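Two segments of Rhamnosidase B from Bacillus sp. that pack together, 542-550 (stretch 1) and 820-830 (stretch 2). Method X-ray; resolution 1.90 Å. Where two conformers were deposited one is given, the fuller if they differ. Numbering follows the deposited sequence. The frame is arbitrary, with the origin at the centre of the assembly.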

# COMPACT_ATOMS: atom_id res chain seq x y z
N SER A 542 -18.55 28.32 -2.28
CA SER A 542 -17.97 29.66 -2.32
C SER A 542 -16.55 29.75 -1.74
O SER A 542 -15.85 30.73 -1.96
N ASP A 543 -16.15 28.73 -1.00
CA ASP A 543 -14.83 28.72 -0.38
C ASP A 543 -13.86 27.89 -1.23
O ASP A 543 -13.91 26.66 -1.22
N ALA A 544 -12.98 28.56 -1.96
CA ALA A 544 -12.01 27.89 -2.82
C ALA A 544 -11.10 26.91 -2.08
O ALA A 544 -10.68 25.90 -2.64
N LEU A 545 -10.78 27.20 -0.82
CA LEU A 545 -9.92 26.29 -0.05
C LEU A 545 -10.64 24.96 0.16
O LEU A 545 -10.07 23.89 -0.03
N LEU A 546 -11.91 25.03 0.54
CA LEU A 546 -12.68 23.81 0.74
C LEU A 546 -12.78 23.04 -0.57
O LEU A 546 -12.71 21.81 -0.57
N ASN A 547 -12.95 23.74 -1.69
CA ASN A 547 -13.04 23.08 -2.99
C ASN A 547 -11.76 22.29 -3.27
O ASN A 547 -11.81 21.17 -3.79
N ALA A 548 -10.62 22.88 -2.92
CA ALA A 548 -9.34 22.22 -3.14
C ALA A 548 -9.19 21.01 -2.22
O ALA A 548 -8.61 20.00 -2.62
N THR A 549 -9.70 21.10 -0.99
CA THR A 549 -9.58 19.98 -0.07
C THR A 549 -10.42 18.82 -0.58
O THR A 549 -10.05 17.66 -0.41
N TRP A 550 -11.55 19.14 -1.21
CA TRP A 550 -12.43 18.11 -1.76
C TRP A 550 -11.72 17.44 -2.94
O TRP A 550 -11.75 16.22 -3.10
N MET A 820 -16.24 22.22 12.26
CA MET A 820 -15.76 21.18 11.37
C MET A 820 -15.09 21.83 10.17
O MET A 820 -13.98 21.45 9.79
N LEU A 821 -15.75 22.81 9.57
CA LEU A 821 -15.19 23.51 8.42
C LEU A 821 -13.87 24.20 8.75
O LEU A 821 -12.92 24.14 7.98
N ASP A 822 -13.82 24.87 9.90
CA ASP A 822 -12.59 25.55 10.28
C ASP A 822 -11.46 24.57 10.52
O ASP A 822 -10.30 24.87 10.23
N ASP A 823 -11.78 23.39 11.04
CA ASP A 823 -10.76 22.39 11.29
C ASP A 823 -10.23 21.89 9.94
O ASP A 823 -9.02 21.74 9.75
N ILE A 824 -11.15 21.62 9.01
CA ILE A 824 -10.75 21.16 7.69
C ILE A 824 -9.86 22.21 7.03
O ILE A 824 -8.80 21.89 6.49
N ARG A 825 -10.29 23.47 7.08
CA ARG A 825 -9.51 24.55 6.49
C ARG A 825 -8.08 24.58 7.04
O ARG A 825 -7.13 24.69 6.28
N ARG A 826 -7.95 24.48 8.35
CA ARG A 826 -6.63 24.51 8.98
C ARG A 826 -5.78 23.29 8.68
O ARG A 826 -4.66 23.41 8.19
N ASN A 827 -6.33 22.12 8.95
CA ASN A 827 -5.60 20.87 8.77
C ASN A 827 -5.34 20.41 7.35
O ASN A 827 -4.27 19.88 7.06
N TYR A 828 -6.31 20.59 6.46
CA TYR A 828 -6.09 20.19 5.08
C TYR A 828 -5.43 21.36 4.36
O TYR A 828 -4.69 21.16 3.39
N GLY A 829 -5.68 22.57 4.85
CA GLY A 829 -5.06 23.74 4.25
C GLY A 829 -3.54 23.66 4.37
O GLY A 829 -2.81 24.09 3.48
N GLN A 830 -3.05 23.09 5.48
CA GLN A 830 -1.61 22.97 5.69
C GLN A 830 -1.02 21.99 4.67
O GLN A 830 0.13 22.12 4.26

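Two helices cross at 59°, their axes 9.8 Å apart at closest approach, and a single acidic residue ties the start of one to the flank of the other. Asp543, the N-cap of helix 544-550, is t at chi1, and its two carboxylate oxygens do different work. OD1 turns back to the helix, accepting from Leu546 N at 3.2 Å and, weakly, from Leu545 N at 2.9 Å. OD2 reaches across to form a salt bridge with Arg825, taking hydrogen bonds from Arg825 NE at 2.8 Å and Arg825 NH2 at 2.9 Å, so it meets the guanidinium at its edge.

Arg825 leaves its backbone sideways, but chi1 m followed by t at chi2 and chi3 carries an extended chain to the cap. Within its own helix, Arg825 NH1 holds Asp822 OD1 at 2.9 Å; Asp822 is m at chi1, which brings its carboxylate nearer although its CA-to-CB bond points away. The guanidinium is thus braced by two acids.

Leu546, m and t, also starts sideways and ends closer. Its methyls share their neighbours: Leu546 CD1 lies 3.9 Å from Leu821 CD2 and 3.9 Å from Arg825 NH2, while Leu546 CD2 packs 3.8 Å from Ile824 CG2 and 4.0 Å from Arg825 CG. Leu821 and Ile824 share the m, t conformation.

Leu545 takes t, p instead and points toward the partner helix. Its CD2 sits 3.9 Å from Arg825 CB, and its CD1 rests 4.0 Å from Gly829 CA, where the absence of a side chain leaves bare backbone to pack on.

Farther along, Thr549 points inward with chi1 p. That rotamer lets Thr549 OG1 donate to Leu546 O at 2.7 Å, satisfying the hydroxyl within its own helix, while Thr549 CG2 meets Tyr828 CB at 3.7 Å. Tyr828 is m, its hydroxyl bonded elsewhere in the structure.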

# COMPACT_ATOMS: atom_id res chain seq x y z
CB SER A 542 -18.88 30.64 -1.58
OG SER A 542 -19.02 30.28 -0.22
CB ASP A 543 -14.94 28.12 1.03
CG ASP A 543 -13.64 28.22 1.82
OD1 ASP A 543 -12.56 28.12 1.21
OD2 ASP A 543 -13.70 28.37 3.05
CB ALA A 544 -11.17 28.92 -3.56
CB LEU A 545 -9.55 26.92 1.30
CG LEU A 545 -8.81 26.04 2.32
CD1 LEU A 545 -7.61 25.37 1.67
CD2 LEU A 545 -8.37 26.90 3.50
CB LEU A 546 -14.08 24.14 1.28
CG LEU A 546 -14.08 24.66 2.73
CD1 LEU A 546 -15.52 24.99 3.16
CD2 LEU A 546 -13.47 23.61 3.65
CB ASN A 547 -13.22 24.09 -4.12
CG ASN A 547 -14.57 24.77 -4.07
OD1 ASN A 547 -15.48 24.31 -3.38
ND2 ASN A 547 -14.71 25.87 -4.80
CB ALA A 548 -8.20 23.21 -2.92
CB THR A 549 -10.02 20.34 1.39
OG1 THR A 549 -11.44 20.55 1.43
CG2 THR A 549 -9.31 21.61 1.87
CB TRP A 550 -13.76 18.72 -2.24
CG TRP A 550 -14.81 17.69 -2.55
CD1 TRP A 550 -15.72 17.15 -1.67
CD2 TRP A 550 -15.02 17.02 -3.80
NE1 TRP A 550 -16.49 16.19 -2.31
CE2 TRP A 550 -16.08 16.10 -3.61
CE3 TRP A 550 -14.42 17.11 -5.06
CZ2 TRP A 550 -16.54 15.27 -4.64
CZ3 TRP A 550 -14.88 16.29 -6.09
CH2 TRP A 550 -15.93 15.39 -5.87
CB MET A 820 -16.93 20.30 10.91
CG MET A 820 -16.53 19.12 10.03
SD MET A 820 -17.94 18.43 9.11
CE MET A 820 -18.95 17.79 10.44
CB LEU A 821 -16.17 24.55 7.87
CG LEU A 821 -17.40 24.02 7.13
CD1 LEU A 821 -18.10 25.17 6.43
CD2 LEU A 821 -16.98 22.96 6.12
CB ASP A 822 -12.81 26.43 11.51
CG ASP A 822 -13.59 27.69 11.20
OD1 ASP A 822 -13.54 28.15 10.04
OD2 ASP A 822 -14.25 28.22 12.11
CB ASP A 823 -11.33 21.21 12.08
CG ASP A 823 -10.24 20.30 12.64
OD1 ASP A 823 -9.74 20.59 13.75
OD2 ASP A 823 -9.87 19.32 11.97
CB ILE A 824 -12.00 20.88 6.81
CG1 ILE A 824 -12.72 19.63 7.31
CG2 ILE A 824 -11.60 20.71 5.35
CD1 ILE A 824 -14.05 19.36 6.64
CB ARG A 825 -10.18 25.90 6.77
CG ARG A 825 -11.44 26.14 5.95
CD ARG A 825 -12.33 27.18 6.58
NE ARG A 825 -13.46 27.51 5.71
CZ ARG A 825 -14.65 27.93 6.14
NH1 ARG A 825 -14.88 28.07 7.44
NH2 ARG A 825 -15.59 28.22 5.26
CB ARG A 826 -6.78 24.66 10.50
CG ARG A 826 -5.47 24.47 11.27
CD ARG A 826 -5.59 24.82 12.75
NE ARG A 826 -6.75 24.22 13.40
CZ ARG A 826 -7.94 24.81 13.49
NH1 ARG A 826 -8.12 26.02 12.98
NH2 ARG A 826 -8.95 24.19 14.09
CB ASN A 827 -6.27 19.77 9.58
CG ASN A 827 -6.04 19.96 11.07
OD1 ASN A 827 -4.91 20.21 11.49
ND2 ASN A 827 -7.10 19.85 11.86
CB TYR A 828 -7.41 19.78 4.44
CG TYR A 828 -7.89 18.44 4.95
CD1 TYR A 828 -7.59 17.25 4.28
CD2 TYR A 828 -8.61 18.35 6.16
CE1 TYR A 828 -7.99 16.01 4.78
CE2 TYR A 828 -9.00 17.11 6.67
CZ TYR A 828 -8.69 15.95 5.98
OH TYR A 828 -9.08 14.73 6.48
CB GLN A 830 -1.31 22.49 7.11
CG GLN A 830 -1.55 21.01 7.35
CD GLN A 830 -1.17 20.57 8.76
OE1 GLN A 830 -0.09 20.91 9.26
NE2 GLN A 830 -2.05 19.82 9.41